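Long-range contacts in putative endonuclease/exonuclease/phosphatase family protein (Bacteroides thetaiotaomicron, PDB 3MPR), which probably hydrolyses phosphodiester bonds in nucleic acid as a metal-dependent nuclease of the DNase I-like endonuclease/exonuclease/phosphatase family: residues G177-D182 with H229-P234; G212-F217 with S278-V283. All coordinates share one frame; numbering follows the deposited sequence.

Interaction 1. Residues G177-D182 with H229-P234; sequences GDFNVD and HIFVSP
Phe179 meets two aromatic residues of the facing strand, His229 and Phe231, and this cluster carries most of the contact. Its CG stands beside the backbone N, anti to the carbonyl carbon (chi1 -64°), which swings the ring toward that strand. The edge of Phe231 points at a face of the Phe179 ring in a T-shaped pair, planes 88° apart, with Phe231 CE2 lying 3.7 Å from Phe179 CZ, toward the rim of that face. Against His229 the phenyl ring is turned obliquely, and Phe179 CD1 comes within 3.6 Å of His229 CD2. Phe191 closes on both phenylalanines from the helix 186-192. An alanine in place of Phe179 would probably leave the edge of Phe231 without the face it points at and open a gap beside His229 CD2.

The polar contacts are modest. Two backbone bonds, Gly177 N to His229 O and His229 N to Gly177 O, are each 3.4 Å and weak. A water donates to Val181 O (2.7 Å) and lies 2.8 Å from His229 NE2. Asp178 OD1 accepts from Asn180 N at 2.9 Å, an Asx turn. The water thus ties the imidazole to the loop after strand 173-178 while the rings pack, alongside neighbouring backbone bonds.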
loop_
_atom_site.group_PDB
_atom_site.type_symbol
_atom_site.label_atom_id
_atom_site.label_comp_id
_atom_site.label_asym_id
_atom_site.label_seq_id
_atom_site.Cartn_x
_atom_site.Cartn_y
_atom_site.Cartn_z
ATOM N N GLY A 177 2.472 9.186 -16.702
ATOM C CA GLY A 177 3.789 9.491 -17.225
ATOM C C GLY A 177 4.687 10.194 -16.244
ATOM O O GLY A 177 4.266 10.553 -15.146
ATOM N N ASP A 178 5.939 10.361 -16.651
ATOM C CA ASP A 178 6.884 11.231 -15.963
ATOM C C ASP A 178 6.894 12.526 -16.767
ATOM O O ASP A 178 7.345 12.555 -17.915
ATOM C CB ASP A 178 8.265 10.586 -15.946
ATOM C CG ASP A 178 9.338 11.469 -15.293
ATOM O OD1 ASP A 178 9.109 12.678 -15.104
ATOM O OD2 ASP A 178 10.430 10.943 -14.995
ATOM N N PHE A 179 6.368 13.588 -16.171
ATOM C CA PHE A 179 6.212 14.860 -16.872
ATOM C C PHE A 179 7.373 15.822 -16.622
ATOM O O PHE A 179 7.380 16.943 -17.132
ATOM C CB PHE A 179 4.851 15.482 -16.549
ATOM C CG PHE A 179 3.701 14.657 -17.042
ATOM C CD1 PHE A 179 3.277 13.536 -16.331
ATOM C CD2 PHE A 179 3.076 14.968 -18.241
ATOM C CE1 PHE A 179 2.228 12.754 -16.805
ATOM C CE2 PHE A 179 2.031 14.195 -18.723
ATOM C CZ PHE A 179 1.601 13.086 -18.004
ATOM N N ASN A 180 8.356 15.342 -15.857
ATOM C CA ASN A 180 9.648 16.011 -15.650
ATOM C C ASN A 180 9.597 17.300 -14.839
ATOM O O ASN A 180 10.502 17.557 -14.053
ATOM C CB ASN A 180 10.412 16.218 -16.974
ATOM C CG ASN A 180 11.625 15.290 -17.096
ATOM O OD1 ASN A 180 11.922 14.752 -18.175
ATOM N ND2 ASN A 180 12.325 15.094 -15.985
ATOM N N VAL A 181 8.541 18.096 -15.003
ATOM C CA VAL A 181 8.384 19.290 -14.174
ATOM C C VAL A 181 7.087 19.241 -13.381
ATOM O O VAL A 181 6.160 18.525 -13.743
ATOM C CB VAL A 181 8.377 20.574 -15.007
ATOM C CG1 VAL A 181 9.674 20.702 -15.808
ATOM C CG2 VAL A 181 7.137 20.604 -15.916
ATOM N N ASP A 182 7.020 20.026 -12.311
ATOM C CA ASP A 182 5.922 19.901 -11.358
ATOM C C ASP A 182 4.669 20.706 -11.700
ATOM O O ASP A 182 4.574 21.333 -12.767
ATOM C CB ASP A 182 6.404 20.181 -9.924
ATOM C CG ASP A 182 6.585 21.669 -9.632
ATOM O OD1 ASP A 182 6.212 22.517 -10.463
ATOM O OD2 ASP A 182 7.086 21.989 -8.545
ATOM N N HIS A 229 2.214 12.059 -12.914
ATOM C CA HIS A 229 0.795 12.328 -12.760
ATOM C C HIS A 229 -0.021 11.226 -13.397
ATOM O O HIS A 229 0.455 10.512 -14.289
ATOM C CB HIS A 229 0.399 13.633 -13.474
ATOM C CG HIS A 229 1.178 14.834 -13.044
ATOM N ND1 HIS A 229 1.077 15.373 -11.776
ATOM C CD2 HIS A 229 2.054 15.616 -13.719
ATOM C CE1 HIS A 229 1.867 16.428 -11.689
ATOM N NE2 HIS A 229 2.468 16.599 -12.854
ATOM N N ILE A 230 -1.261 11.118 -12.944
ATOM C CA ILE A 230 -2.268 10.356 -13.668
ATOM C C ILE A 230 -3.427 11.302 -13.953
ATOM O O ILE A 230 -4.108 11.745 -13.035
ATOM C CB ILE A 230 -2.732 9.128 -12.868
ATOM C CG1 ILE A 230 -1.527 8.199 -12.609
ATOM C CG2 ILE A 230 -3.831 8.382 -13.616
ATOM C CD1 ILE A 230 -1.881 6.884 -11.888
ATOM N N PHE A 231 -3.615 11.640 -15.228
ATOM C CA PHE A 231 -4.700 12.515 -15.655
ATOM C C PHE A 231 -5.794 11.633 -16.230
ATOM O O PHE A 231 -5.496 10.629 -16.895
ATOM C CB PHE A 231 -4.216 13.467 -16.753
ATOM C CG PHE A 231 -3.158 14.450 -16.304
ATOM C CD1 PHE A 231 -3.493 15.529 -15.497
ATOM C CD2 PHE A 231 -1.842 14.314 -16.719
ATOM C CE1 PHE A 231 -2.533 16.450 -15.102
ATOM C CE2 PHE A 231 -0.878 15.226 -16.329
ATOM C CZ PHE A 231 -1.225 16.304 -15.526
ATOM N N VAL A 232 -7.053 11.991 -15.993
ATOM C CA VAL A 232 -8.158 11.185 -16.499
ATOM C C VAL A 232 -9.265 12.053 -17.071
ATOM O O VAL A 232 -9.426 13.202 -16.680
ATOM C CB VAL A 232 -8.769 10.272 -15.400
ATOM C CG1 VAL A 232 -7.727 9.310 -14.849
ATOM C CG2 VAL A 232 -9.375 11.101 -14.276
ATOM N N SER A 233 -10.044 11.497 -17.986
ATOM C CA SER A 233 -11.223 12.218 -18.464
ATOM C C SER A 233 -12.156 12.491 -17.280
ATOM O O SER A 233 -12.219 11.709 -16.341
ATOM C CB SER A 233 -11.947 11.403 -19.547
ATOM O OG SER A 233 -11.097 11.106 -20.645
ATOM N N PRO A 234 -12.890 13.614 -17.315
ATOM C CA PRO A 234 -13.753 13.939 -16.171
ATOM C C PRO A 234 -14.885 12.927 -16.000
ATOM O O PRO A 234 -15.532 12.917 -14.957
ATOM C CB PRO A 234 -14.329 15.318 -16.526
ATOM C CG PRO A 234 -13.506 15.822 -17.677
ATOM C CD PRO A 234 -12.939 14.631 -18.376
HETATM O O HOH W 1 3.505 18.632 -14.409
#

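Interaction 2. Residues G212-F217 with S278-V283; sequences GTFNNF and SDHFPV
Asn215 sets its amide nitrogen over the centre of the Phe281 ring, ND2 standing 3.3 Å above the ring plane with the amide tilted 59° to it, while the same side chain organises the turn around it. Its CG sits between the backbone N and carbonyl carbon (chi1 63°), the crowded position, which brings OD1 back to accept from Phe217 N at 2.7 Å in an Asx turn. Thr276 also bonds to that OD1.

Asp279 O is gripped by two backbone donors in succession, Asn215 N at 2.9 Å and Asn216 N at 3.1 Å, the latter on a lone pair. Farther along, Phe281 N gives a bond of 2.8 Å to Thr213 O, so the two loops are tied by their backbones at both places. Aromatic groups flank these bonds: Asp279 CB sits over a face of Phe217, a CH-pi contact of 3.7 Å to the ring centroid, and Phe214 turns its edge to a face of His280.

His280 ND1 in turn donates to Asp279 OD1 at 3.2 Å, meeting it from above the carboxylate plane, while OD1 lies near the plane of the imidazole. A Ser-Asp-His run ahead of the last core strand is characteristic of DNase I-like nucleases, whose equivalent histidine belongs to the active site.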
loop_
_atom_site.group_PDB
_atom_site.type_symbol
_atom_site.label_atom_id
_atom_site.label_comp_id
_atom_site.label_asym_id
_atom_site.label_seq_id
_atom_site.Cartn_x
_atom_site.Cartn_y
_atom_site.Cartn_z
ATOM N N GLY A 212 5.885 13.769 -2.392
ATOM C CA GLY A 212 5.759 13.984 -3.823
ATOM C C GLY A 212 6.290 12.760 -4.545
ATOM O O GLY A 212 6.482 11.711 -3.928
ATOM N N THR A 213 6.557 12.877 -5.843
ATOM C CA THR A 213 6.799 11.669 -6.617
ATOM C C THR A 213 8.256 11.373 -6.971
ATOM O O THR A 213 8.593 10.224 -7.238
ATOM C CB THR A 213 5.927 11.622 -7.884
ATOM O OG1 THR A 213 6.343 12.650 -8.793
ATOM C CG2 THR A 213 4.459 11.821 -7.504
ATOM N N PHE A 214 9.123 12.382 -6.967
ATOM C CA PHE A 214 10.553 12.124 -7.185
ATOM C C PHE A 214 11.299 11.990 -5.857
ATOM O O PHE A 214 11.078 12.782 -4.938
ATOM C CB PHE A 214 11.169 13.247 -8.032
ATOM C CG PHE A 214 12.614 12.992 -8.435
ATOM C CD1 PHE A 214 12.961 11.860 -9.152
ATOM C CD2 PHE A 214 13.608 13.905 -8.111
ATOM C CE1 PHE A 214 14.283 11.628 -9.523
ATOM C CE2 PHE A 214 14.927 13.684 -8.482
ATOM C CZ PHE A 214 15.262 12.547 -9.182
ATOM N N ASN A 215 12.179 10.992 -5.744
ATOM C CA ASN A 215 12.979 10.848 -4.534
ATOM C C ASN A 215 14.506 10.838 -4.758
ATOM O O ASN A 215 15.262 10.970 -3.800
ATOM C CB ASN A 215 12.537 9.633 -3.703
ATOM C CG ASN A 215 12.730 8.321 -4.434
ATOM O OD1 ASN A 215 13.838 7.983 -4.844
ATOM N ND2 ASN A 215 11.651 7.559 -4.582
ATOM N N ASN A 216 14.956 10.679 -6.007
ATOM C CA ASN A 216 16.388 10.697 -6.297
ATOM C C ASN A 216 17.164 9.588 -5.557
ATOM O O ASN A 216 18.339 9.748 -5.218
ATOM C CB ASN A 216 16.967 12.072 -5.937
ATOM C CG ASN A 216 18.303 12.339 -6.612
ATOM O OD1 ASN A 216 18.552 11.880 -7.723
ATOM N ND2 ASN A 216 19.172 13.078 -5.932
ATOM N N PHE A 217 16.492 8.471 -5.311
ATOM C CA PHE A 217 17.043 7.345 -4.556
ATOM C C PHE A 217 17.391 7.708 -3.117
ATOM O O PHE A 217 18.080 6.950 -2.437
ATOM C CB PHE A 217 18.261 6.723 -5.256
ATOM C CG PHE A 217 17.903 5.782 -6.369
ATOM C CD1 PHE A 217 17.083 4.686 -6.128
ATOM C CD2 PHE A 217 18.393 5.982 -7.645
ATOM C CE1 PHE A 217 16.749 3.819 -7.147
ATOM C CE2 PHE A 217 18.069 5.117 -8.669
ATOM C CZ PHE A 217 17.249 4.032 -8.423
ATOM N N SER A 278 12.647 2.496 -6.802
ATOM C CA SER A 278 13.096 3.301 -7.935
ATOM C C SER A 278 13.373 4.711 -7.451
ATOM O O SER A 278 13.142 5.015 -6.291
ATOM C CB SER A 278 12.059 3.329 -9.058
ATOM O OG SER A 278 12.540 4.132 -10.122
ATOM N N ASP A 279 13.876 5.577 -8.322
ATOM C CA ASP A 279 14.111 6.951 -7.890
ATOM C C ASP A 279 12.860 7.829 -7.993
ATOM O O ASP A 279 12.898 9.028 -7.693
ATOM C CB ASP A 279 15.352 7.580 -8.548
ATOM C CG ASP A 279 15.182 7.824 -10.028
ATOM O OD1 ASP A 279 14.291 7.205 -10.646
ATOM O OD2 ASP A 279 15.958 8.641 -10.571
ATOM N N HIS A 280 11.742 7.222 -8.388
ATOM C CA HIS A 280 10.433 7.833 -8.148
ATOM C C HIS A 280 9.628 6.916 -7.224
ATOM O O HIS A 280 9.952 5.733 -7.065
ATOM C CB HIS A 280 9.645 7.996 -9.446
ATOM C CG HIS A 280 10.259 8.947 -10.428
ATOM N ND1 HIS A 280 11.507 8.752 -10.986
ATOM C CD2 HIS A 280 9.771 10.079 -10.984
ATOM C CE1 HIS A 280 11.766 9.737 -11.833
ATOM N NE2 HIS A 280 10.726 10.553 -11.851
ATOM N N PHE A 281 8.566 7.458 -6.641
ATOM C CA PHE A 281 7.552 6.620 -6.007
ATOM C C PHE A 281 6.448 6.345 -7.016
ATOM O O PHE A 281 6.115 7.221 -7.796
ATOM C CB PHE A 281 6.946 7.329 -4.803
ATOM C CG PHE A 281 7.930 7.586 -3.699
ATOM C CD1 PHE A 281 8.648 6.543 -3.145
ATOM C CD2 PHE A 281 8.133 8.865 -3.214
ATOM C CE1 PHE A 281 9.554 6.768 -2.133
ATOM C CE2 PHE A 281 9.047 9.094 -2.198
ATOM C CZ PHE A 281 9.756 8.042 -1.665
ATOM N N PRO A 282 5.857 5.135 -6.981
ATOM C CA PRO A 282 4.688 4.898 -7.839
ATOM C C PRO A 282 3.496 5.737 -7.399
ATOM O O PRO A 282 3.306 5.988 -6.214
ATOM C CB PRO A 282 4.379 3.414 -7.623
ATOM C CG PRO A 282 4.996 3.063 -6.335
ATOM C CD PRO A 282 6.197 3.961 -6.156
ATOM N N VAL A 283 2.702 6.178 -8.366
ATOM C CA VAL A 283 1.447 6.829 -8.065
ATOM C C VAL A 283 0.345 5.820 -8.380
ATOM O O VAL A 283 0.279 5.305 -9.490
ATOM C CB VAL A 283 1.239 8.083 -8.939
ATOM C CG1 VAL A 283 -0.181 8.620 -8.773
ATOM C CG2 VAL A 283 2.280 9.167 -8.605
HETATM O O HOH W 2 18.337 9.438 -9.303
#

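How the interactions relate
Interactions 1 and 2 illustrate how loops from separate strands converge on what is probably the active-site face. Their centres lie about 14 Å apart, yet they touch: Asp178 OD2 comes within 3.2 Å of His280 NE2. Where the two sheets of the sandwich face each other, Ile230 CD1 packs 3.6 Å from Val283 O. Asp178 OD2 accepts a hydrogen bond from Asn13 ND2. The side chain of His280 is about 5 Å from that of Glu51, a magnesium ligand seen in this protein although no metal is bound here, whereas Gly177 lies about 10 Å from it. Interaction 2 thus borders the metal site closely, and segment 177-182 brings Asp178 to the same neighbourhood.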